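Local coordinates for hexapeptide transferase family protein (Anaplasma phagocytophilum, PDB 3IXC) that is probably a transferase, though its reaction is uncertain, and binds magnesium ions between the subunits of a trimeric, gamma-carbonic-anhydrase-like left-handed beta-helix, at residues Ala58-Gly63 against Ile73-Gly78; Asp83-His88 against Val102-Ser107; Thr96-Phe101 against Cys108-Cys113; Ala119-Gly124 against Ala131-Gly136; Met123-Met128 against Ala141-Thr146. One frame throughout, in Å; residues are numbered along the deposited sequence.

Interaction 1. Residues Ala58-Gly63 against Ile73-Gly78; sequences ASIWYG and IEVGEG
Inside a left-handed parallel beta-helix, Ala58 and Ile60, from strand 59-60 and its approach, meet Val75 of strand 72-75, which lies on another face of the prism, two strands further along the chain. Val75 supplies a single methyl, CG1, held anti to its own backbone N (chi1 180°). CG1 stands 4.4 Å from Ala58 CB and 4.5 Å from Ile60 CD1, and Ile60 reaches that far because its chain bends at chi2 (-62°). At the turn after Val75, Ala58 CB also lies 4.1 Å from Gly76 O, and the backbones come nearest where Ala58 N is 3.8 Å from Gly78 N. No hydrogen bond joins the two segments, so loose van der Waals contact carries the join. Outside the prism, Trp61 NE1 makes a weak hydrogen bond to Ser59 OG, 2.9 Å away. Within the interior, Ile54 and Ile81 touch both Ile60 and Val75, belonging to the flanking strands 52-54 and 80-81. On the outer surface Ser59 and Trp61 pack against helix 170-188, and the Trp61 ring takes a cation-pi contact from Arg67 of the second subunit.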
# COMPACT_ATOMS: atom_id res chain seq x y z
N ALA A 58 -21.44 5.01 4.43
CA ALA A 58 -20.01 4.97 4.11
C ALA A 58 -19.58 3.54 3.83
O ALA A 58 -20.27 2.59 4.19
CB ALA A 58 -19.18 5.57 5.24
N SER A 59 -18.44 3.39 3.17
CA SER A 59 -17.89 2.06 2.92
C SER A 59 -16.38 2.09 3.10
O SER A 59 -15.67 2.92 2.50
CB SER A 59 -18.31 1.50 1.55
OG SER A 59 -18.00 2.37 0.46
N ILE A 60 -15.91 1.21 3.97
CA ILE A 60 -14.50 1.13 4.34
C ILE A 60 -14.03 -0.24 3.88
O ILE A 60 -14.53 -1.26 4.35
CB ILE A 60 -14.32 1.31 5.88
CG1 ILE A 60 -15.06 2.58 6.37
CG2 ILE A 60 -12.85 1.29 6.27
CD1 ILE A 60 -14.55 3.91 5.77
N TRP A 61 -13.07 -0.25 2.95
CA TRP A 61 -12.78 -1.45 2.15
C TRP A 61 -11.65 -2.33 2.71
O TRP A 61 -11.14 -2.09 3.81
CB TRP A 61 -12.59 -1.04 0.67
CG TRP A 61 -13.92 -0.55 0.15
CD1 TRP A 61 -14.44 0.72 0.25
CD2 TRP A 61 -14.95 -1.35 -0.44
NE1 TRP A 61 -15.72 0.75 -0.28
CE2 TRP A 61 -16.05 -0.50 -0.71
CE3 TRP A 61 -15.03 -2.71 -0.79
CZ2 TRP A 61 -17.23 -0.97 -1.31
CZ3 TRP A 61 -16.20 -3.17 -1.40
CH2 TRP A 61 -17.29 -2.29 -1.65
N TYR A 62 -11.33 -3.39 1.98
CA TYR A 62 -10.44 -4.43 2.48
C TYR A 62 -9.06 -3.89 2.79
O TYR A 62 -8.50 -3.14 2.01
CB TYR A 62 -10.35 -5.55 1.46
CG TYR A 62 -11.66 -6.28 1.29
CD1 TYR A 62 -12.03 -7.30 2.18
CD2 TYR A 62 -12.54 -5.94 0.25
CE1 TYR A 62 -13.25 -7.96 2.04
CE2 TYR A 62 -13.76 -6.61 0.11
CZ TYR A 62 -14.10 -7.62 1.01
OH TYR A 62 -15.30 -8.28 0.88
N GLY A 63 -8.55 -4.25 3.96
CA GLY A 63 -7.19 -3.88 4.36
C GLY A 63 -6.98 -2.41 4.70
O GLY A 63 -5.85 -1.98 4.92
N ILE A 73 -10.57 10.78 13.70
CA ILE A 73 -10.86 10.67 12.28
C ILE A 73 -12.37 10.72 12.12
O ILE A 73 -13.09 9.99 12.79
CB ILE A 73 -10.31 9.36 11.68
CG1 ILE A 73 -8.78 9.29 11.83
CG2 ILE A 73 -10.70 9.22 10.20
CD1 ILE A 73 -8.19 7.88 11.63
N GLU A 74 -12.85 11.59 11.23
CA GLU A 74 -14.28 11.68 10.95
C GLU A 74 -14.50 11.35 9.48
O GLU A 74 -13.80 11.88 8.62
CB GLU A 74 -14.80 13.08 11.26
CG GLU A 74 -14.66 13.47 12.74
CD GLU A 74 -15.13 14.88 13.03
OE1 GLU A 74 -15.27 15.68 12.08
OE2 GLU A 74 -15.37 15.19 14.22
N VAL A 75 -15.44 10.45 9.22
CA VAL A 75 -15.78 10.06 7.86
C VAL A 75 -17.27 10.29 7.62
O VAL A 75 -18.12 9.64 8.24
CB VAL A 75 -15.43 8.57 7.60
CG1 VAL A 75 -15.79 8.17 6.17
CG2 VAL A 75 -13.93 8.30 7.90
N GLY A 76 -17.57 11.21 6.71
CA GLY A 76 -18.95 11.62 6.47
C GLY A 76 -19.80 10.60 5.73
O GLY A 76 -19.28 9.62 5.17
N GLU A 77 -21.10 10.85 5.73
CA GLU A 77 -22.09 10.05 5.02
C GLU A 77 -21.69 9.79 3.56
O GLU A 77 -21.23 10.71 2.88
CB GLU A 77 -23.45 10.77 5.04
CG GLU A 77 -24.49 10.20 4.10
CD GLU A 77 -25.77 11.03 4.03
OE1 GLU A 77 -25.87 12.07 4.72
OE2 GLU A 77 -26.68 10.63 3.28
N GLY A 78 -21.86 8.55 3.10
CA GLY A 78 -21.75 8.23 1.68
C GLY A 78 -20.33 8.25 1.13
O GLY A 78 -20.14 8.28 -0.08

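Interaction 2. Residues Asp83-His88 against Val102-Ser107; sequences DNTVVH and VTIGHS. With MG (magnesium ion), chain B; MG (magnesium ion), chain C.
Asp83 and His106 occupy matching corners on successive coils of the left-handed beta-helix, where the histidine serves an inter-subunit metal site like that of gamma-class carbonic anhydrases. This corner is the tight part. With chi1 close to -40° in both, CG lies beside the backbone N, and carboxylate and imidazole run side by side, their planes 27° apart. His106 ND1 donates to Asp83 OD2 at 2.8 Å; the oxygen lies almost in the ring plane but is met on its anti side, 21° out of the carboxylate plane. One residue on, Ser107 N donates to Asp83 O, also at 2.8 Å, fixing the two turns together. Asp83 OD2 has a second partner, Arg67 of the second subunit, in a salt bridge. The aspartate is thus a second-shell residue that fixes the rotation of a metal ligand: His106 NE2 binds a magnesium ion shared with His88 and His111 of the second subunit.

Packing is looser away from this corner. Thr85 CG2 meets Ile104 CG2 at 4.1 Å, the two side chains crossing at about a right angle. The hydroxyl of Thr85 is engaged by Cys108 N and Gln82 O. The open side is at Ser107, which is partly exposed and whose OG Asn84 CB only brushes at 3.6 Å. Each ion carries a bound water. At the far end of 83-88, His88 ND1, in the conformer described, holds the other magnesium at 2.3 Å, with its water, 2.0 Å from the metal, lying in the plane of the imidazole ring.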
# COMPACT_ATOMS: atom_id res chain seq x y z
N ASP A 83 -9.51 0.12 -0.85
CA ASP A 83 -8.72 -0.96 -0.25
C ASP A 83 -7.29 -0.57 0.06
O ASP A 83 -6.63 0.11 -0.74
CB ASP A 83 -8.72 -2.18 -1.18
CG ASP A 83 -10.05 -2.37 -1.87
OD1 ASP A 83 -10.79 -3.31 -1.51
OD2 ASP A 83 -10.37 -1.54 -2.76
N ASN A 84 -6.82 -1.02 1.23
CA ASN A 84 -5.44 -0.83 1.67
C ASN A 84 -5.03 0.63 1.91
O ASN A 84 -3.85 0.92 2.04
CB ASN A 84 -4.45 -1.53 0.71
CG ASN A 84 -4.45 -3.05 0.88
OD1 ASN A 84 -5.17 -3.59 1.71
ND2 ASN A 84 -3.61 -3.73 0.10
N THR A 85 -6.00 1.54 1.98
CA THR A 85 -5.72 2.92 2.39
C THR A 85 -5.41 2.99 3.89
O THR A 85 -5.98 2.24 4.68
CB THR A 85 -6.88 3.84 2.01
OG1 THR A 85 -6.89 3.99 0.59
CG2 THR A 85 -6.75 5.23 2.65
N VAL A 86 -4.49 3.88 4.27
CA VAL A 86 -4.16 4.11 5.67
C VAL A 86 -4.49 5.56 6.00
O VAL A 86 -4.12 6.48 5.25
CB VAL A 86 -2.66 3.84 5.95
CG1 VAL A 86 -2.32 4.17 7.42
CG2 VAL A 86 -2.32 2.38 5.63
N VAL A 87 -5.21 5.76 7.10
CA VAL A 87 -5.52 7.10 7.59
C VAL A 87 -4.98 7.22 9.01
O VAL A 87 -5.30 6.40 9.87
CB VAL A 87 -7.04 7.39 7.58
CG1 VAL A 87 -7.33 8.82 8.06
CG2 VAL A 87 -7.63 7.16 6.19
N HIS A 88 -4.13 8.22 9.24
CA HIS A 88 -3.48 8.43 10.54
C HIS A 88 -2.76 9.77 10.61
O HIS A 88 -2.33 10.31 9.59
CB HIS A 88 -2.47 7.30 10.83
CG HIS A 88 -1.85 7.40 12.19
ND1 HIS A 88 -0.52 7.73 12.38
CD2 HIS A 88 -2.38 7.24 13.43
CE1 HIS A 88 -0.26 7.76 13.68
NE2 HIS A 88 -1.37 7.46 14.33
N VAL A 102 -17.37 11.52 -0.43
CA VAL A 102 -15.96 11.60 -0.83
C VAL A 102 -15.53 10.24 -1.36
O VAL A 102 -15.97 9.20 -0.86
CB VAL A 102 -15.07 12.00 0.38
CG1 VAL A 102 -13.58 11.79 0.08
CG2 VAL A 102 -15.32 13.45 0.78
N THR A 103 -14.69 10.25 -2.40
CA THR A 103 -14.09 9.03 -2.92
C THR A 103 -12.60 9.06 -2.64
O THR A 103 -11.91 10.01 -3.07
CB THR A 103 -14.34 8.88 -4.45
OG1 THR A 103 -15.74 8.67 -4.69
CG2 THR A 103 -13.56 7.68 -5.02
N ILE A 104 -12.12 8.06 -1.90
CA ILE A 104 -10.68 7.89 -1.69
C ILE A 104 -10.28 6.56 -2.32
O ILE A 104 -10.74 5.50 -1.94
CB ILE A 104 -10.30 7.95 -0.19
CG1 ILE A 104 -10.60 9.35 0.36
CG2 ILE A 104 -8.81 7.60 0.02
CD1 ILE A 104 -11.08 9.37 1.79
N GLY A 105 -9.41 6.67 -3.33
CA GLY A 105 -8.99 5.50 -4.11
C GLY A 105 -8.12 4.51 -3.35
O GLY A 105 -7.74 4.74 -2.19
N HIS A 106 -7.81 3.39 -4.00
CA HIS A 106 -7.05 2.32 -3.33
C HIS A 106 -5.69 2.83 -2.88
O HIS A 106 -5.07 3.66 -3.56
CB HIS A 106 -6.79 1.13 -4.26
CG HIS A 106 -7.96 0.76 -5.12
ND1 HIS A 106 -9.01 -0.01 -4.66
CD2 HIS A 106 -8.23 1.04 -6.42
CE1 HIS A 106 -9.88 -0.18 -5.64
NE2 HIS A 106 -9.44 0.45 -6.71
N SER A 107 -5.24 2.31 -1.74
CA SER A 107 -3.84 2.44 -1.32
C SER A 107 -3.37 3.89 -1.22
O SER A 107 -2.25 4.23 -1.61
CB SER A 107 -2.94 1.63 -2.25
OG SER A 107 -3.34 0.27 -2.24
MG MG B . 1.09 8.53 10.96
MG MG C . -11.20 0.66 -8.25
O HOH W 1 2.59 8.14 12.18
O HOH W 2 -12.69 1.76 -7.56

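Interaction 3. Residues Thr96-Phe101 against Cys108-Cys113; sequences TVIGKF and CILHAC. With MG (magnesium ion), chain B.
Just behind the magnesium site of the left-handed beta-helix, the corner that follows ligand His111 is pinned to strand 96-98 by Thr96, Val97 and Ile98. One backbone bond does the pinning: Val97 N donates to Cys113 O at 3.0 Å with an N-H...O angle of 158°. The same oxygen is approached by Thr96 CA at 3.3 Å, a CA-H...O contact. Around this bond Thr96 straddles the corner with its two branches. OG1 comes to 3.5 Å from Ala112 CA, while CG2, anti to the backbone N, faces Cys113 SG at 4.2 Å. Deeper in the prism the contact is purely apolar: Ile98 CD1 touches Leu110 CD1 at 3.9 Å, the two chains crossing at about a right angle, with Ile104 packed against both. On the outer side of strand 109-110 and its corner, His111 NE2, in one of its two conformers, binds magnesium at 2.4 Å, together with His88 of this chain and His106 of the third subunit. The chemistry divides sharply. A single carbonyl and a few methyl groups tie the corner to strand 96-98 of the preceding coil, whereas the imidazole next to it is directed out to the subunit boundary, where the metal joins two chains.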
# COMPACT_ATOMS: atom_id res chain seq x y z
N THR A 96 -8.18 14.29 11.21
CA THR A 96 -8.52 14.03 9.82
C THR A 96 -10.04 14.11 9.69
O THR A 96 -10.76 13.33 10.32
CB THR A 96 -8.04 12.64 9.36
OG1 THR A 96 -6.62 12.55 9.56
CG2 THR A 96 -8.34 12.41 7.87
N VAL A 97 -10.50 15.07 8.90
CA VAL A 97 -11.94 15.30 8.73
C VAL A 97 -12.26 15.09 7.27
O VAL A 97 -11.76 15.81 6.40
CB VAL A 97 -12.35 16.72 9.17
CG1 VAL A 97 -13.85 16.95 8.91
CG2 VAL A 97 -12.03 16.94 10.66
N ILE A 98 -13.06 14.05 7.00
CA ILE A 98 -13.44 13.68 5.64
C ILE A 98 -14.94 13.88 5.52
O ILE A 98 -15.72 13.36 6.34
CB ILE A 98 -13.04 12.22 5.33
CG1 ILE A 98 -11.52 12.05 5.49
CG2 ILE A 98 -13.47 11.82 3.91
CD1 ILE A 98 -11.03 10.61 5.62
N GLY A 99 -15.34 14.66 4.52
CA GLY A 99 -16.74 15.06 4.36
C GLY A 99 -17.61 13.97 3.77
O GLY A 99 -17.28 12.78 3.83
N LYS A 100 -18.73 14.40 3.20
CA LYS A 100 -19.76 13.51 2.66
C LYS A 100 -19.50 13.21 1.19
O LYS A 100 -19.01 14.07 0.45
CB LYS A 100 -21.13 14.17 2.78
CG LYS A 100 -21.53 14.56 4.18
CD LYS A 100 -22.91 15.19 4.13
CE LYS A 100 -23.29 15.84 5.44
NZ LYS A 100 -24.59 16.55 5.31
N PHE A 101 -19.84 12.00 0.76
CA PHE A 101 -19.77 11.61 -0.66
C PHE A 101 -18.38 11.82 -1.25
O PHE A 101 -18.22 12.23 -2.40
CB PHE A 101 -20.87 12.32 -1.46
CG PHE A 101 -22.24 12.09 -0.90
CD1 PHE A 101 -22.84 10.83 -0.98
CD2 PHE A 101 -22.92 13.12 -0.25
CE1 PHE A 101 -24.11 10.61 -0.43
CE2 PHE A 101 -24.18 12.91 0.30
CZ PHE A 101 -24.78 11.65 0.21
N CYS A 108 -4.26 4.75 -0.71
CA CYS A 108 -3.89 6.11 -0.37
C CYS A 108 -3.31 6.17 1.04
O CYS A 108 -3.43 5.22 1.80
CB CYS A 108 -5.10 7.04 -0.47
SG CYS A 108 -5.58 7.38 -2.18
N ILE A 109 -2.65 7.28 1.36
CA ILE A 109 -2.24 7.56 2.73
C ILE A 109 -2.76 8.96 3.04
O ILE A 109 -2.42 9.92 2.33
CB ILE A 109 -0.70 7.52 2.94
CG1 ILE A 109 -0.07 6.27 2.32
CG2 ILE A 109 -0.38 7.56 4.46
CD1 ILE A 109 1.47 6.34 2.24
N LEU A 110 -3.60 9.07 4.07
CA LEU A 110 -4.17 10.37 4.48
C LEU A 110 -3.69 10.67 5.88
O LEU A 110 -3.85 9.85 6.78
CB LEU A 110 -5.70 10.33 4.45
CG LEU A 110 -6.38 9.84 3.17
CD1 LEU A 110 -7.91 9.86 3.35
CD2 LEU A 110 -5.95 10.68 1.99
N HIS A 111 -3.10 11.86 6.04
CA HIS A 111 -2.51 12.35 7.29
C HIS A 111 -2.95 13.78 7.72
O HIS A 111 -2.73 14.72 7.01
CB HIS A 111 -1.01 12.46 7.11
CG HIS A 111 -0.23 11.54 7.96
ND1 HIS A 111 0.86 11.94 8.69
CD2 HIS A 111 -0.38 10.22 8.19
CE1 HIS A 111 1.35 10.89 9.32
NE2 HIS A 111 0.62 9.85 9.03
N ALA A 112 -3.34 13.94 8.94
CA ALA A 112 -4.14 15.08 9.45
C ALA A 112 -4.63 16.12 8.43
O ALA A 112 -4.25 17.29 8.49
CB ALA A 112 -3.39 15.77 10.60
N CYS A 113 -5.49 15.69 7.52
CA CYS A 113 -5.98 16.55 6.45
C CYS A 113 -7.48 16.79 6.53
O CYS A 113 -8.18 16.16 7.33
CB CYS A 113 -5.61 15.97 5.08
SG CYS A 113 -6.26 14.30 4.77
MG MG B . 1.09 8.53 10.96
O HOH W 1 2.59 8.14 12.18

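Interaction 4. Residues Ala119-Gly124 against Ala131-Gly136; sequences AFVGMG and AVMEEG
Met133 is the reaching side chain here, crossing the inside of the left-handed beta-helix from strand 132-133 to Ala119, Phe120 and Val121. The apolar contacts use its last two atoms. SD lies 3.8 Å from Val121 CG2, and the terminal methyl CE lies 4.2 Å from Ala119 CB. The chain runs extended to SD and then bends at chi3 (69°), which turns CE aside toward the backbone of strand 120-121. There CE meets a polar atom, resting 3.6 Å from Phe120 O. Contacts with the turn after Met133 are loose: Ala119 CB is 4.4 Å from Glu134 O, and between backbones Ala119 N is 4.0 Å from Gly136 N. No hydrogen bond links the segments. The polar end of Glu134 is used further along the beta-helix, where OE1 accepts a bond from Ser153 N. The two strands lie on different faces of the prism, so the methionine fills the interior between those faces. Inside, Met133 also touches Leu145 of strand 144-145 and Val151 of strand 150-151. Phe120 instead sends its ring outward onto Leu176 and Ser179 of helix 170-188, which runs along the outside of the face holding strand 120-121.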
# COMPACT_ATOMS: atom_id res chain seq x y z
N ALA A 119 -15.01 15.61 -2.49
CA ALA A 119 -13.59 15.51 -2.85
C ALA A 119 -13.30 14.12 -3.42
O ALA A 119 -13.95 13.14 -3.05
CB ALA A 119 -12.70 15.77 -1.64
N PHE A 120 -12.34 14.05 -4.33
CA PHE A 120 -12.00 12.80 -5.01
C PHE A 120 -10.49 12.67 -4.98
O PHE A 120 -9.77 13.50 -5.56
CB PHE A 120 -12.52 12.82 -6.46
CG PHE A 120 -12.41 11.51 -7.20
CD1 PHE A 120 -13.56 10.77 -7.50
CD2 PHE A 120 -11.18 11.01 -7.60
CE1 PHE A 120 -13.49 9.56 -8.19
CE2 PHE A 120 -11.08 9.78 -8.30
CZ PHE A 120 -12.24 9.06 -8.59
N VAL A 121 -10.02 11.64 -4.29
CA VAL A 121 -8.58 11.41 -4.15
C VAL A 121 -8.22 10.19 -4.98
O VAL A 121 -8.62 9.06 -4.67
CB VAL A 121 -8.16 11.19 -2.68
CG1 VAL A 121 -6.65 10.96 -2.57
CG2 VAL A 121 -8.58 12.37 -1.82
N GLY A 122 -7.47 10.41 -6.06
CA GLY A 122 -7.08 9.34 -6.97
C GLY A 122 -6.26 8.28 -6.26
O GLY A 122 -5.53 8.58 -5.32
N MET A 123 -6.42 7.03 -6.70
CA MET A 123 -5.71 5.90 -6.09
C MET A 123 -4.20 6.16 -5.98
O MET A 123 -3.60 6.80 -6.86
CB MET A 123 -5.97 4.63 -6.89
CG MET A 123 -5.46 4.66 -8.33
SD MET A 123 -6.09 3.22 -9.20
CE MET A 123 -5.46 3.43 -10.84
N GLY A 124 -3.60 5.66 -4.90
CA GLY A 124 -2.15 5.75 -4.74
C GLY A 124 -1.65 7.14 -4.40
O GLY A 124 -0.46 7.43 -4.61
N ALA A 131 -2.98 19.62 4.85
CA ALA A 131 -3.51 19.82 3.50
C ALA A 131 -5.04 19.87 3.54
O ALA A 131 -5.68 19.27 4.41
CB ALA A 131 -3.02 18.73 2.54
N VAL A 132 -5.62 20.62 2.61
CA VAL A 132 -7.08 20.77 2.53
C VAL A 132 -7.50 20.56 1.09
O VAL A 132 -6.91 21.12 0.17
CB VAL A 132 -7.53 22.19 2.98
CG1 VAL A 132 -9.04 22.38 2.75
CG2 VAL A 132 -7.18 22.43 4.45
N MET A 133 -8.52 19.73 0.89
CA MET A 133 -9.24 19.71 -0.37
C MET A 133 -10.61 20.34 -0.13
O MET A 133 -11.37 19.88 0.72
CB MET A 133 -9.37 18.29 -0.93
CG MET A 133 -8.03 17.72 -1.37
SD MET A 133 -8.17 16.09 -2.11
CE MET A 133 -9.03 16.48 -3.64
N GLU A 134 -10.89 21.42 -0.85
CA GLU A 134 -12.20 22.05 -0.74
C GLU A 134 -13.27 21.15 -1.36
O GLU A 134 -12.96 20.18 -2.06
CB GLU A 134 -12.20 23.43 -1.40
CG GLU A 134 -11.26 24.42 -0.70
CD GLU A 134 -11.39 25.83 -1.22
OE1 GLU A 134 -11.98 26.03 -2.31
OE2 GLU A 134 -10.89 26.75 -0.53
N GLU A 135 -14.53 21.45 -1.07
CA GLU A 135 -15.65 20.71 -1.64
C GLU A 135 -15.48 20.57 -3.16
O GLU A 135 -15.12 21.54 -3.84
CB GLU A 135 -16.97 21.42 -1.30
CG GLU A 135 -18.21 20.91 -2.02
CD GLU A 135 -18.35 21.41 -3.45
OE1 GLU A 135 -18.05 22.60 -3.72
OE2 GLU A 135 -18.77 20.61 -4.32
N GLY A 136 -15.71 19.38 -3.69
CA GLY A 136 -15.77 19.20 -5.15
C GLY A 136 -14.46 19.48 -5.88
O GLY A 136 -14.46 20.08 -6.96

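Interaction 5. Residues Met123-Met128 against Ala141-Thr146; sequences MGSIVM and AGSLLT
Ile126 beside Leu144, and Val127 beside Leu145, are the apolar steps of two neighbouring parallel strands on one face of the left-handed beta-helix. On the outward side Leu144 CD1, in one of its two conformers, rests 3.7 Å from Ile126 CB; on the inward side Val127 CG1 lies 4.1 Å from Leu145 CD2. In each pair the side chains run side by side; Leu145 sets CG anti to its backbone N (chi1 -174°), as Val127 does CG1 (-177°). At one end Met123 CG adds a contact of 4.0 Å with Ala141 CB. Between these two layers runs regular parallel bonding: Ile126 N to Ser143 O at 2.9 Å, Leu145 N to Ile126 O at 2.8 Å, and Met128 N to Leu145 O at 2.9 Å. At the polar edge, where the chain turns into the strands, Gly142 N donates to Met123 O at 2.9 Å and Ser143 N to Ser125 OG at 3.1 Å. That hydroxyl also bonds Gly122 O, clasping both turns. Strand 109-110 flanks 126-127 on its other side, Leu139 of strand 138-139 backs Val127 and Leu145 in the interior, and Met123 and Ala141 of the third subunit pack against the outward Ile126 and Leu144.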
# COMPACT_ATOMS: atom_id res chain seq x y z
N MET A 123 -6.42 7.03 -6.70
CA MET A 123 -5.71 5.90 -6.09
C MET A 123 -4.20 6.16 -5.98
O MET A 123 -3.60 6.80 -6.86
CB MET A 123 -5.97 4.63 -6.89
CG MET A 123 -5.46 4.66 -8.33
SD MET A 123 -6.09 3.22 -9.20
CE MET A 123 -5.46 3.43 -10.84
N GLY A 124 -3.60 5.66 -4.90
CA GLY A 124 -2.15 5.75 -4.74
C GLY A 124 -1.65 7.14 -4.40
O GLY A 124 -0.46 7.43 -4.61
N SER A 125 -2.53 7.99 -3.87
CA SER A 125 -2.14 9.36 -3.48
C SER A 125 -1.81 9.46 -2.00
O SER A 125 -2.27 8.66 -1.18
CB SER A 125 -3.25 10.37 -3.82
OG SER A 125 -3.43 10.46 -5.23
N ILE A 126 -1.01 10.47 -1.66
CA ILE A 126 -0.62 10.76 -0.29
C ILE A 126 -1.05 12.19 -0.01
O ILE A 126 -0.76 13.09 -0.80
CB ILE A 126 0.91 10.65 -0.10
CG1 ILE A 126 1.40 9.23 -0.45
CG2 ILE A 126 1.32 11.04 1.33
CD1 ILE A 126 2.93 9.08 -0.45
N VAL A 127 -1.79 12.39 1.08
CA VAL A 127 -2.24 13.73 1.48
C VAL A 127 -1.64 14.00 2.85
O VAL A 127 -1.92 13.27 3.81
CB VAL A 127 -3.78 13.85 1.51
CG1 VAL A 127 -4.21 15.27 1.86
CG2 VAL A 127 -4.37 13.46 0.15
N MET A 128 -0.82 15.05 2.93
CA MET A 128 0.00 15.32 4.12
C MET A 128 -0.72 16.20 5.15
O MET A 128 -1.77 16.79 4.85
CB MET A 128 1.34 15.98 3.72
CG MET A 128 2.19 15.17 2.74
SD MET A 128 3.07 13.77 3.45
CE MET A 128 4.26 14.59 4.51
N ALA A 141 -4.61 10.33 -9.68
CA ALA A 141 -3.93 9.13 -9.18
C ALA A 141 -2.44 9.41 -8.98
O ALA A 141 -1.81 10.10 -9.78
CB ALA A 141 -4.11 7.97 -10.14
N GLY A 142 -1.90 8.87 -7.89
CA GLY A 142 -0.46 8.92 -7.64
C GLY A 142 0.08 10.27 -7.22
O GLY A 142 1.29 10.51 -7.33
N SER A 143 -0.79 11.15 -6.75
CA SER A 143 -0.36 12.49 -6.33
C SER A 143 0.22 12.50 -4.92
O SER A 143 -0.08 11.62 -4.12
CB SER A 143 -1.52 13.47 -6.36
OG SER A 143 -2.06 13.61 -7.66
N LEU A 144 1.05 13.50 -4.66
CA LEU A 144 1.59 13.75 -3.32
C LEU A 144 1.25 15.19 -2.95
O LEU A 144 1.94 16.13 -3.38
CB LEU A 144 3.11 13.53 -3.31
CG LEU A 144 3.90 13.97 -2.07
CD1 LEU A 144 3.40 13.27 -0.83
CD2 LEU A 144 5.39 13.74 -2.26
N LEU A 145 0.18 15.37 -2.17
CA LEU A 145 -0.27 16.70 -1.77
C LEU A 145 0.42 17.07 -0.47
O LEU A 145 0.16 16.47 0.58
CB LEU A 145 -1.80 16.75 -1.61
CG LEU A 145 -2.41 18.14 -1.34
CD1 LEU A 145 -2.12 19.10 -2.49
CD2 LEU A 145 -3.91 18.03 -1.11
N THR A 146 1.32 18.05 -0.54
CA THR A 146 2.24 18.33 0.57
C THR A 146 1.60 19.18 1.67
O THR A 146 0.48 19.67 1.50
CB THR A 146 3.56 18.94 0.06
OG1 THR A 146 3.28 20.15 -0.65
CG2 THR A 146 4.27 17.96 -0.87

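How the interactions relate
From the N terminus, interaction 1 closes a short loop between strands 59-60 and 72-75 before interaction 2 opens; Tyr62 O and Asn84 N hand one on to the other. Interactions 2 and 3 cross, their segments alternating along the chain, and both reach the same magnesium ion through His88 and His111. Interactions 4 and 5 start from overlapping segments sharing Met123 and Gly124, and 131-136 lies within the loop that interaction 5 closes. His106 O to Gly124 N joins interaction 2 to both. Interactions 1 and 4 span the prism between faces; interaction 3 does so through its apolar pair, its backbone bond joining adjacent coils. Interaction 2 links successive corners, and interaction 5 bonds coils within one face.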